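Local atomic coordinates of UDP-N-Acetylenolpyruvylglucosamine Reductase (Thermus caldophilus, PDB entry 2GQT), a protein that catalyses the NADPH-dependent reduction of UDP-N-acetylenolpyruvylglucosamine to UDP-N-acetylmuramate with FAD as cofactor, a step in building the bacterial cell wall. Residues 90-95 / 175-180; 97-102 / 167-172; 190-195 / 227-232; 194-199 / 233-238. All coordinates share one frame; numbering follows the deposited sequence.

Contact 1: 90-95 / 175-180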
# COMPACT_ATOMS: atom_id res chain seq x y z
N GLU A 90 5.59 9.74 14.14
CA GLU A 90 6.03 9.33 15.47
C GLU A 90 7.54 9.24 15.57
O GLU A 90 8.13 9.61 16.59
CB GLU A 90 5.39 8.00 15.86
CG GLU A 90 3.91 8.08 16.13
CD GLU A 90 3.60 8.73 17.44
OE1 GLU A 90 3.85 9.95 17.57
OE2 GLU A 90 3.12 8.01 18.35
N ALA A 91 8.18 8.73 14.52
CA ALA A 91 9.63 8.62 14.51
C ALA A 91 10.26 10.01 14.62
O ALA A 91 11.16 10.21 15.43
CB ALA A 91 10.09 7.91 13.27
N ALA A 92 9.77 10.97 13.85
CA ALA A 92 10.27 12.35 13.95
C ALA A 92 10.12 12.88 15.38
O ALA A 92 11.06 13.45 15.93
CB ALA A 92 9.54 13.25 12.97
N ARG A 93 8.95 12.68 15.98
CA ARG A 93 8.69 13.13 17.35
C ARG A 93 9.68 12.52 18.34
O ARG A 93 10.06 13.18 19.32
CB ARG A 93 7.27 12.77 17.78
CG ARG A 93 6.21 13.62 17.16
CD ARG A 93 4.83 13.15 17.56
NE ARG A 93 3.87 13.79 16.68
CZ ARG A 93 3.12 13.16 15.78
NH1 ARG A 93 3.16 11.85 15.65
NH2 ARG A 93 2.29 13.87 15.02
N ALA A 94 10.10 11.29 18.08
CA ALA A 94 11.00 10.55 18.96
C ALA A 94 12.47 10.84 18.67
O ALA A 94 13.35 10.31 19.36
CB ALA A 94 10.74 9.05 18.86
N GLY A 95 12.75 11.64 17.64
CA GLY A 95 14.14 11.89 17.24
C GLY A 95 14.77 10.63 16.68
O GLY A 95 15.96 10.37 16.88
N GLU A 175 14.79 18.31 14.45
CA GLU A 175 14.76 19.34 13.41
C GLU A 175 15.39 18.84 12.10
O GLU A 175 14.94 19.21 11.01
CB GLU A 175 15.41 20.64 13.89
CG GLU A 175 16.91 20.55 14.19
CD GLU A 175 17.77 20.73 12.95
OE1 GLU A 175 17.43 21.58 12.10
OE2 GLU A 175 18.80 20.02 12.82
N GLU A 176 16.43 18.01 12.20
CA GLU A 176 17.09 17.43 11.02
C GLU A 176 16.16 16.44 10.32
O GLU A 176 16.05 16.46 9.09
CB GLU A 176 18.40 16.73 11.39
CG GLU A 176 19.16 16.18 10.17
CD GLU A 176 20.47 15.48 10.49
OE1 GLU A 176 20.84 15.37 11.67
OE2 GLU A 176 21.15 15.03 9.54
N ILE A 177 15.53 15.57 11.10
CA ILE A 177 14.56 14.61 10.57
C ILE A 177 13.46 15.36 9.80
O ILE A 177 13.10 14.99 8.68
CB ILE A 177 13.98 13.75 11.69
CG1 ILE A 177 15.09 12.90 12.32
CG2 ILE A 177 12.88 12.84 11.16
CD1 ILE A 177 14.71 12.22 13.61
N LEU A 178 12.97 16.45 10.40
CA LEU A 178 11.91 17.24 9.78
C LEU A 178 12.37 17.96 8.51
O LEU A 178 11.60 18.09 7.56
CB LEU A 178 11.30 18.22 10.80
CG LEU A 178 10.26 17.66 11.78
CD1 LEU A 178 9.02 17.09 11.09
CD2 LEU A 178 10.80 16.63 12.73
N ARG A 179 13.64 18.38 8.47
CA ARG A 179 14.20 18.94 7.25
C ARG A 179 14.27 17.91 6.12
O ARG A 179 13.96 18.22 4.96
CB ARG A 179 15.57 19.58 7.53
CG ARG A 179 15.47 20.94 8.22
CD ARG A 179 16.81 21.66 8.39
NE ARG A 179 17.68 21.01 9.37
CZ ARG A 179 18.83 20.39 9.09
NH1 ARG A 179 19.28 20.33 7.84
NH2 ARG A 179 19.53 19.84 10.07
N ARG A 180 14.65 16.68 6.45
CA ARG A 180 14.68 15.59 5.46
C ARG A 180 13.28 15.29 4.92
O ARG A 180 13.09 15.12 3.70
CB ARG A 180 15.31 14.32 6.05
CG ARG A 180 16.81 14.46 6.22
CD ARG A 180 17.34 13.76 7.46
NE ARG A 180 17.54 12.33 7.27
CZ ARG A 180 18.67 11.77 6.85
NH1 ARG A 180 19.72 12.52 6.54
NH2 ARG A 180 18.76 10.45 6.73
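Ala92 meets Ile177 and Leu178 where the last turn of helix 84-93 packs against the early turns of helix 174-187, a helix-helix contact bordered by a Schellman motif at Gly95. The methyl of Ala92 points at the second helix and lies 3.6 Å from Leu178 CD2, while the same CB sits 3.8 Å from Ile177 CG2. A side chain as short as alanine suits this place, since the CA atoms of Ala92 and Ile177 are just 5.9 Å apart. Ile177 uses both of its branches. CG2 takes Ala92; with CG1 anti to the carbonyl carbon (chi1 -64°) and the chain extended beyond it, CD1 reaches Gly95, 3.5 Å from its carbonyl carbon C. Leu178 starts off to the flank and brings a single methyl, CD2, into the contact.

Behind this first shell, Gly95 ends the helix with a positive phi of 67°, which glycine adopts without strain, and its N returns to Ala92 O at 3.0 Å. Lys174 and Met181 also touch Ala92, and Ile177 reaches on to Ser97 and Glu100. Farther out, each helix carries its own salt bridge. Arg93 NH1 reaches Glu90 OE1 at 2.8 Å, and Glu90 OE2 is also bound to the hydroxyl of Tyr72. Arg179 grips Glu175 side-on with two nitrogens, NE on OE1 and NH2 on OE2, the NH2-OE2 bond being nearly straight at 173°.

Contact 2: 97-102 / 167-172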
# COMPACT_ATOMS: atom_id res chain seq x y z
N SER A 97 15.48 8.54 13.19
CA SER A 97 15.61 8.66 11.75
C SER A 97 15.57 7.28 11.08
O SER A 97 16.03 6.28 11.64
CB SER A 97 16.92 9.37 11.43
OG SER A 97 17.14 9.50 10.04
N GLY A 98 15.01 7.23 9.88
CA GLY A 98 14.97 6.00 9.11
C GLY A 98 13.70 5.81 8.32
O GLY A 98 13.62 4.95 7.45
N LEU A 99 12.68 6.62 8.62
CA LEU A 99 11.41 6.52 7.90
C LEU A 99 11.11 7.72 7.01
O LEU A 99 10.07 7.74 6.35
CB LEU A 99 10.24 6.31 8.88
CG LEU A 99 10.33 5.15 9.88
CD1 LEU A 99 9.06 5.14 10.72
CD2 LEU A 99 10.52 3.80 9.20
N GLU A 100 11.99 8.72 6.98
CA GLU A 100 11.69 9.98 6.30
C GLU A 100 11.34 9.78 4.82
O GLU A 100 10.47 10.47 4.28
CB GLU A 100 12.84 10.97 6.42
CG GLU A 100 13.25 11.33 7.82
CD GLU A 100 14.44 10.53 8.31
OE1 GLU A 100 14.50 9.32 8.02
OE2 GLU A 100 15.32 11.11 8.98
N GLY A 101 12.03 8.84 4.18
CA GLY A 101 11.81 8.57 2.76
C GLY A 101 10.50 7.88 2.44
O GLY A 101 10.17 7.68 1.28
N LEU A 102 9.74 7.53 3.49
CA LEU A 102 8.46 6.85 3.32
C LEU A 102 7.29 7.82 3.53
O LEU A 102 6.14 7.41 3.47
CB LEU A 102 8.36 5.66 4.28
CG LEU A 102 9.56 4.70 4.23
CD1 LEU A 102 9.44 3.62 5.27
CD2 LEU A 102 9.76 4.10 2.83
N LEU A 167 11.69 -2.12 13.54
CA LEU A 167 12.23 -1.09 12.67
C LEU A 167 13.70 -0.83 12.95
O LEU A 167 14.18 -1.00 14.08
CB LEU A 167 11.41 0.20 12.81
CG LEU A 167 9.92 0.13 12.48
CD1 LEU A 167 9.24 1.45 12.82
CD2 LEU A 167 9.66 -0.23 11.03
N LYS A 168 14.41 -0.40 11.91
CA LYS A 168 15.81 -0.02 12.00
C LYS A 168 15.88 1.50 12.01
O LYS A 168 15.73 2.14 10.97
CB LYS A 168 16.58 -0.60 10.81
CG LYS A 168 18.07 -0.36 10.86
CD LYS A 168 18.73 -0.84 9.58
CE LYS A 168 20.21 -0.52 9.56
NZ LYS A 168 20.85 -1.03 8.32
N LEU A 169 16.07 2.07 13.19
CA LEU A 169 16.06 3.53 13.36
C LEU A 169 17.29 4.00 14.11
O LEU A 169 17.88 3.24 14.89
CB LEU A 169 14.80 3.97 14.10
CG LEU A 169 13.45 3.49 13.56
CD1 LEU A 169 12.32 3.81 14.53
CD2 LEU A 169 13.16 4.09 12.19
N LYS A 170 17.66 5.26 13.88
CA LYS A 170 18.87 5.84 14.45
C LYS A 170 18.57 7.22 15.01
O LYS A 170 17.82 7.99 14.41
CB LYS A 170 19.96 5.94 13.39
CG LYS A 170 21.39 5.91 13.93
CD LYS A 170 21.92 4.48 14.08
CE LYS A 170 22.54 3.96 12.78
NZ LYS A 170 23.87 4.58 12.50
N GLU A 171 19.17 7.55 16.15
CA GLU A 171 18.94 8.84 16.79
C GLU A 171 19.52 10.00 15.98
O GLU A 171 20.68 9.97 15.57
CB GLU A 171 19.53 8.84 18.21
CG GLU A 171 18.83 7.87 19.15
CD GLU A 171 19.43 7.84 20.54
OE1 GLU A 171 18.86 7.15 21.42
OE2 GLU A 171 20.47 8.50 20.77
N ARG A 172 18.67 10.99 15.72
CA ARG A 172 19.06 12.23 15.04
C ARG A 172 18.24 13.38 15.62
O ARG A 172 17.15 13.15 16.13
CB ARG A 172 18.79 12.14 13.54
CG ARG A 172 19.83 11.38 12.73
CD ARG A 172 19.74 11.76 11.26
NE ARG A 172 21.05 11.69 10.61
CZ ARG A 172 21.51 10.64 9.93
NH1 ARG A 172 20.77 9.54 9.79
NH2 ARG A 172 22.72 10.69 9.39
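Ser97 and Lys170 form an antiparallel hydrogen-bonded pair that joins strand 96-97 to strand 161-171. Two backbone bonds hold it: Ser97 N to Lys170 O at 2.7 Å, and Lys170 N to Ser97 O at 3.0 Å. Ser97 O also receives a CA-H...O contact from Leu169.

The polar side chains work mainly within the turn after Ser97. Its hydroxyl, anti to the backbone N (chi1 179°), donates to Glu100 OE2 at 2.7 Å along the syn lone pair. The other oxygen, OE1, takes Gly98 N at 2.8 Å from above the carboxylate plane. One carboxylate thus ties up the turn, and its salt bridge from OE2 to Arg180 would be expected to favour the charged form of this buried acid. At Gly98 any CB would run into Lys168 O, and glycine also tolerates the phi of 143°.

Apolar contact comes in two patches. The small Ser97 lets the aliphatic part of Arg172 lie close, CD being 3.7 Å from Ser97 CB. On the other side of the strand Leu99 and Leu169 cross obliquely, Leu99 CG lying 3.8 Å from Leu169 CD2, and Leu99 CD1 meets Leu167 CD1 at 4.2 Å.

Leu99 also packs on Leu87, Val88 and Ala91 of helix 84-93, whereas Ser97 and Arg172 lie against Arg180 of helix 174-187, so the strand pair has a helix against each patch.

Contact 3: 190-195 / 227-232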
# COMPACT_ATOMS: atom_id res chain seq x y z
N GLY A 190 4.10 17.62 -7.08
CA GLY A 190 3.40 17.47 -8.36
C GLY A 190 2.33 16.40 -8.43
O GLY A 190 1.65 16.26 -9.44
N GLN A 191 2.19 15.62 -7.36
CA GLN A 191 1.16 14.59 -7.29
C GLN A 191 -0.19 15.24 -6.96
O GLN A 191 -0.22 16.35 -6.40
CB GLN A 191 1.58 13.52 -6.28
CG GLN A 191 2.85 12.79 -6.75
CD GLN A 191 3.53 11.94 -5.69
OE1 GLN A 191 2.90 11.44 -4.75
NE2 GLN A 191 4.84 11.75 -5.84
N PRO A 192 -1.31 14.60 -7.35
CA PRO A 192 -2.62 15.22 -7.14
C PRO A 192 -2.84 15.68 -5.71
O PRO A 192 -2.55 14.93 -4.78
CB PRO A 192 -3.59 14.09 -7.50
CG PRO A 192 -2.87 13.30 -8.53
CD PRO A 192 -1.42 13.32 -8.07
N LYS A 193 -3.34 16.90 -5.55
CA LYS A 193 -3.70 17.46 -4.23
C LYS A 193 -4.35 16.43 -3.30
O LYS A 193 -4.49 16.67 -2.10
CB LYS A 193 -4.59 18.70 -4.40
CG LYS A 193 -3.85 19.93 -4.89
CD LYS A 193 -4.67 21.21 -4.71
CE LYS A 193 -5.76 21.34 -5.76
NZ LYS A 193 -6.49 22.64 -5.68
N ARG A 194 -4.78 15.31 -3.90
CA ARG A 194 -4.93 13.98 -3.28
C ARG A 194 -6.19 13.22 -3.70
O ARG A 194 -7.29 13.78 -3.66
CB ARG A 194 -4.77 13.99 -1.75
CG ARG A 194 -3.37 13.71 -1.25
CD ARG A 194 -3.46 12.94 0.05
NE ARG A 194 -2.30 13.15 0.92
CZ ARG A 194 -2.14 12.58 2.11
NH1 ARG A 194 -3.07 11.75 2.59
NH2 ARG A 194 -1.06 12.84 2.84
N LYS A 195 -6.01 11.97 -4.12
CA LYS A 195 -7.06 10.98 -4.47
C LYS A 195 -6.56 10.02 -5.55
O LYS A 195 -6.20 10.46 -6.64
CB LYS A 195 -8.39 11.65 -4.90
CG LYS A 195 -8.31 12.53 -6.16
CD LYS A 195 -9.53 13.43 -6.26
CE LYS A 195 -9.23 14.70 -7.03
NZ LYS A 195 -10.42 15.60 -7.06
N MET A 227 -10.71 9.35 -14.59
CA MET A 227 -10.01 10.31 -15.43
C MET A 227 -8.52 10.27 -15.17
O MET A 227 -8.11 10.11 -14.03
CB MET A 227 -10.54 11.73 -15.21
CG MET A 227 -9.99 12.75 -16.20
SD MET A 227 -10.59 14.42 -15.96
CE MET A 227 -9.74 14.84 -14.46
N ILE A 228 -7.71 10.40 -16.22
CA ILE A 228 -6.28 10.64 -16.04
C ILE A 228 -6.12 12.05 -15.48
O ILE A 228 -6.57 13.03 -16.10
CB ILE A 228 -5.49 10.46 -17.35
CG1 ILE A 228 -5.68 9.04 -17.89
CG2 ILE A 228 -4.01 10.76 -17.12
CD1 ILE A 228 -4.96 8.73 -19.19
N SER A 229 -5.52 12.14 -14.30
CA SER A 229 -5.40 13.40 -13.58
C SER A 229 -4.82 14.52 -14.44
O SER A 229 -3.87 14.31 -15.20
CB SER A 229 -4.53 13.20 -12.35
OG SER A 229 -4.22 14.44 -11.75
N LEU A 230 -5.40 15.71 -14.30
CA LEU A 230 -4.86 16.90 -14.95
C LEU A 230 -3.57 17.39 -14.26
O LEU A 230 -2.86 18.21 -14.83
CB LEU A 230 -5.91 18.02 -14.97
CG LEU A 230 -7.20 17.80 -15.78
CD1 LEU A 230 -8.20 18.92 -15.49
CD2 LEU A 230 -6.90 17.72 -17.28
N GLU A 231 -3.28 16.87 -13.07
CA GLU A 231 -2.12 17.29 -12.28
C GLU A 231 -0.88 16.42 -12.49
O GLU A 231 0.25 16.88 -12.33
CB GLU A 231 -2.46 17.29 -10.79
CG GLU A 231 -3.48 18.33 -10.35
CD GLU A 231 -3.96 18.09 -8.94
OE1 GLU A 231 -3.29 18.55 -7.98
OE2 GLU A 231 -5.00 17.41 -8.78
N HIS A 232 -1.11 15.14 -12.82
CA HIS A 232 -0.03 14.16 -12.93
C HIS A 232 -0.48 12.99 -13.79
O HIS A 232 -1.47 12.34 -13.47
CB HIS A 232 0.36 13.66 -11.54
CG HIS A 232 1.67 12.94 -11.49
ND1 HIS A 232 1.93 11.79 -12.21
CD2 HIS A 232 2.79 13.20 -10.77
CE1 HIS A 232 3.16 11.38 -11.94
NE2 HIS A 232 3.70 12.21 -11.07
O HOH W 1 -0.27 18.87 -7.70
O HOH W 2 5.86 12.74 -8.62
O HOH W 3 -6.25 16.57 -6.69
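Beside the active site, where the side chain of His232 is about 5 Å from that of the probable proton donor Cys199, the loop residues Gly190 to Lys193 meet Ser229, Glu231 and His232. Glu231 reaches across to the loop backbone: its OE1 accepts from Lys193 N at 2.9 Å, on the syn side but tilted out of the carboxylate plane, the N-H...O angle 167°. The amine of Lys193 leads away, so the glutamate serves the main chain here. Its OE2 accepts from a water at 2.6 Å, and another water lies between OE1 and Gln191 O.

Residues 229-232 belong to the connection between the antiparallel neighbours 226-228 and 236-238, and Ser229 shapes it through an ST turn, its OG accepting from Glu231 N at 2.9 Å and, more weakly, from His232 N. The same OG lies 3.7 Å from Pro192 CG. An alanine here, keeping CB but not OG, would probably leave Glu231 N without its acceptor, give up the weak bond from His232 N and the contact with Pro192 CG, and let the turn move more freely.

Pro192, rigid and apolar, fits between Ser229 and His232: its CD is 3.9 Å from His232 CB, and it also touches Phe235. The imidazole CG is anti to the backbone N (chi1 -165°), and the ring presents CD2 at its edge to Gly190 O, 3.5 Å away. Gln191 runs side by side with His232, its amide oxygen bound to Arg188, while His232 ND1 accepts from Asn234 N.

Contact 4: 194-199 / 233-238. With FAD (flavin-adenine dinucleotide), chain C.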
# COMPACT_ATOMS: atom_id res chain seq x y z
N ARG A 194 -4.78 15.31 -3.90
CA ARG A 194 -4.93 13.98 -3.28
C ARG A 194 -6.19 13.22 -3.70
O ARG A 194 -7.29 13.78 -3.66
CB ARG A 194 -4.77 13.99 -1.75
CG ARG A 194 -3.37 13.71 -1.25
CD ARG A 194 -3.46 12.94 0.05
NE ARG A 194 -2.30 13.15 0.92
CZ ARG A 194 -2.14 12.58 2.11
NH1 ARG A 194 -3.07 11.75 2.59
NH2 ARG A 194 -1.06 12.84 2.84
N LYS A 195 -6.01 11.97 -4.12
CA LYS A 195 -7.06 10.98 -4.47
C LYS A 195 -6.56 10.02 -5.55
O LYS A 195 -6.20 10.46 -6.64
CB LYS A 195 -8.39 11.65 -4.90
CG LYS A 195 -8.31 12.53 -6.16
CD LYS A 195 -9.53 13.43 -6.26
CE LYS A 195 -9.23 14.70 -7.03
NZ LYS A 195 -10.42 15.60 -7.06
N SER A 196 -6.53 8.71 -5.25
CA SER A 196 -6.07 7.69 -6.21
C SER A 196 -5.70 6.36 -5.54
O SER A 196 -5.94 6.16 -4.35
CB SER A 196 -4.83 8.18 -6.95
OG SER A 196 -3.73 8.30 -6.06
N ALA A 197 -5.13 5.45 -6.33
CA ALA A 197 -4.41 4.29 -5.81
C ALA A 197 -2.91 4.49 -6.04
O ALA A 197 -2.14 3.53 -6.17
CB ALA A 197 -4.90 3.00 -6.46
N GLY A 198 -2.50 5.75 -6.07
CA GLY A 198 -1.10 6.11 -6.32
C GLY A 198 -0.77 5.91 -7.78
O GLY A 198 -1.68 5.80 -8.61
N CYS A 199 0.52 5.85 -8.09
CA CYS A 199 0.97 5.65 -9.46
C CYS A 199 0.29 4.43 -10.10
O CYS A 199 0.42 3.31 -9.59
CB CYS A 199 2.50 5.51 -9.51
SG CYS A 199 3.42 7.05 -9.16
N GLY A 233 0.25 12.73 -14.87
CA GLY A 233 -0.13 11.73 -15.86
C GLY A 233 -0.24 10.30 -15.36
O GLY A 233 -1.00 9.51 -15.91
N ASN A 234 0.51 9.98 -14.30
CA ASN A 234 0.52 8.62 -13.76
C ASN A 234 -0.51 8.40 -12.65
O ASN A 234 -0.42 7.44 -11.88
CB ASN A 234 1.92 8.21 -13.29
CG ASN A 234 2.14 6.70 -13.34
OD1 ASN A 234 1.37 5.97 -13.96
ND2 ASN A 234 3.19 6.23 -12.67
N PHE A 235 -1.50 9.29 -12.55
CA PHE A 235 -2.59 9.11 -11.60
C PHE A 235 -3.93 9.06 -12.32
O PHE A 235 -4.25 9.92 -13.14
CB PHE A 235 -2.58 10.22 -10.55
CG PHE A 235 -1.46 10.09 -9.56
CD1 PHE A 235 -0.17 10.50 -9.88
CD2 PHE A 235 -1.69 9.56 -8.29
CE1 PHE A 235 0.87 10.37 -8.97
CE2 PHE A 235 -0.65 9.44 -7.37
CZ PHE A 235 0.63 9.84 -7.71
N ILE A 236 -4.68 7.99 -12.04
CA ILE A 236 -6.07 7.92 -12.45
C ILE A 236 -6.91 8.24 -11.23
O ILE A 236 -6.75 7.64 -10.15
CB ILE A 236 -6.44 6.55 -13.06
CG1 ILE A 236 -5.73 6.40 -14.41
CG2 ILE A 236 -7.97 6.41 -13.20
CD1 ILE A 236 -5.70 4.98 -14.96
N VAL A 237 -7.80 9.20 -11.40
CA VAL A 237 -8.61 9.65 -10.29
C VAL A 237 -10.09 9.31 -10.48
O VAL A 237 -10.60 9.18 -11.60
CB VAL A 237 -8.36 11.15 -10.01
CG1 VAL A 237 -6.89 11.41 -9.66
CG2 VAL A 237 -8.77 12.00 -11.21
N ASN A 238 -10.76 9.15 -9.34
CA ASN A 238 -12.18 8.83 -9.27
C ASN A 238 -12.93 10.12 -8.97
O ASN A 238 -12.82 10.67 -7.87
CB ASN A 238 -12.38 7.78 -8.16
CG ASN A 238 -13.83 7.33 -8.00
OD1 ASN A 238 -14.10 6.38 -7.25
ND2 ASN A 238 -14.76 7.99 -8.67
PA FAD C . -3.10 -2.71 0.11
O1A FAD C . -3.32 -1.85 -1.06
O2A FAD C . -4.20 -2.93 1.09
O5B FAD C . -2.58 -4.14 -0.33
C5B FAD C . -1.50 -4.24 -1.27
C4B FAD C . -0.94 -5.64 -1.28
O4B FAD C . -0.36 -5.90 0.02
C3B FAD C . -1.99 -6.74 -1.51
O3B FAD C . -1.34 -7.82 -2.19
C2B FAD C . -2.34 -7.15 -0.08
O2B FAD C . -2.85 -8.48 -0.02
C1B FAD C . -0.99 -7.08 0.58
N9A FAD C . -1.01 -6.91 2.05
C8A FAD C . -1.56 -5.90 2.74
N7A FAD C . -1.34 -6.10 4.04
C5A FAD C . -0.63 -7.22 4.18
C6A FAD C . -0.12 -7.95 5.27
N6A FAD C . -0.27 -7.55 6.54
N1A FAD C . 0.56 -9.08 5.02
C2A FAD C . 0.73 -9.53 3.77
N3A FAD C . 0.26 -8.89 2.70
C4A FAD C . -0.42 -7.75 2.91
N1 FAD C . 3.88 3.16 -3.23
C2 FAD C . 5.25 3.30 -3.18
O2 FAD C . 5.96 2.31 -3.21
N3 FAD C . 5.82 4.57 -3.14
C4 FAD C . 5.03 5.72 -3.10
O4 FAD C . 5.57 6.83 -3.05
C4X FAD C . 3.65 5.56 -3.14
N5 FAD C . 2.82 6.69 -3.12
C5X FAD C . 1.43 6.52 -3.08
C6 FAD C . 0.62 7.65 -3.00
C7 FAD C . -0.77 7.52 -2.95
C7M FAD C . -1.64 8.77 -2.84
C8 FAD C . -1.34 6.24 -3.00
C8M FAD C . -2.86 6.08 -2.95
C9 FAD C . -0.52 5.12 -3.10
C9A FAD C . 0.87 5.24 -3.14
N10 FAD C . 1.70 4.11 -3.24
C10 FAD C . 3.08 4.28 -3.20
C1' FAD C . 1.16 2.74 -3.41
C2' FAD C . 0.80 2.08 -2.06
O2' FAD C . 0.65 3.07 -1.03
C3' FAD C . 1.85 1.07 -1.61
O3' FAD C . 1.95 0.01 -2.56
C4' FAD C . 1.54 0.51 -0.21
O4' FAD C . 2.66 -0.25 0.25
C5' FAD C . 0.29 -0.36 -0.17
O5' FAD C . 0.02 -0.63 1.21
P FAD C . -1.48 -0.86 1.69
O1P FAD C . -1.42 -1.16 3.13
O2P FAD C . -2.38 0.21 1.20
O3P FAD C . -1.78 -2.23 0.91
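Ser196 and Cys199 close round the ring of Phe235 in the active-site loop, which holds an ST turn at Ser196 and carries the probable proton donor, Cys199. Ser196 OG stands between the backbone N and the carbonyl carbon (chi1 67°), the crowded position, and there accepts from Gly198 N at 2.8 Å. This also puts it at the edge of the aromatic ring, near its plane, 3.3 Å from Phe235 CD2. The Phe235 side chain turns one face to the loop, and Cys199 N lies over that face at 3.8 Å from CE2. Cys199 SG, anti to its carbonyl carbon (chi1 -71°), makes an oblique sulfur-aromatic contact at 4.8 Å from the ring centroid, 42° off the normal.

An alanine in place of Phe235 would remove the ring and is likely to open a gap beside Ser196 OG and next to Cys199, leaving the thiol freer to turn and His232 without its edge-to-face partner.

Asn234 sets ND2 at 3.3 Å from Cys199 CB, while its OD1 accepts from Phe201 N, which holds the amide in place. The backbones also meet, Cys199 CA giving a CA-H...O contact of 3.3 Å to Asn234 O. At the other end the branched Val237 brings CG1 to 3.2 Å from Lys195 O and beside Lys195 CG. Gly198 must be bare, for a CB would strike FAD C9, and its N already lies 3.2 Å from the flavin methyl C8M.

In the fold
The four contacts form two pairs. Contacts 1 and 2 have centres 8 Å apart, contact 2 nested in the chain loop that contact 1 closes; they join through Gly95 O and Arg172 N, 3.0 Å apart, a probable hydrogen bond. Contacts 3 and 4, centres 6 Å apart, share Arg194 and Lys195 and reach neighbouring strands of one sheet, with Met227 O 2.8 Å from Val237 N, a probable hydrogen bond. The pairs do not touch: contacts 1 and 3 have centres 28 Å apart, yet helix 174-187 leads from the first pair toward the second. Only contact 4 borders FAD directly; it holds the probable proton donor Cys199, whose side chain is about 9 Å from that of Arg152.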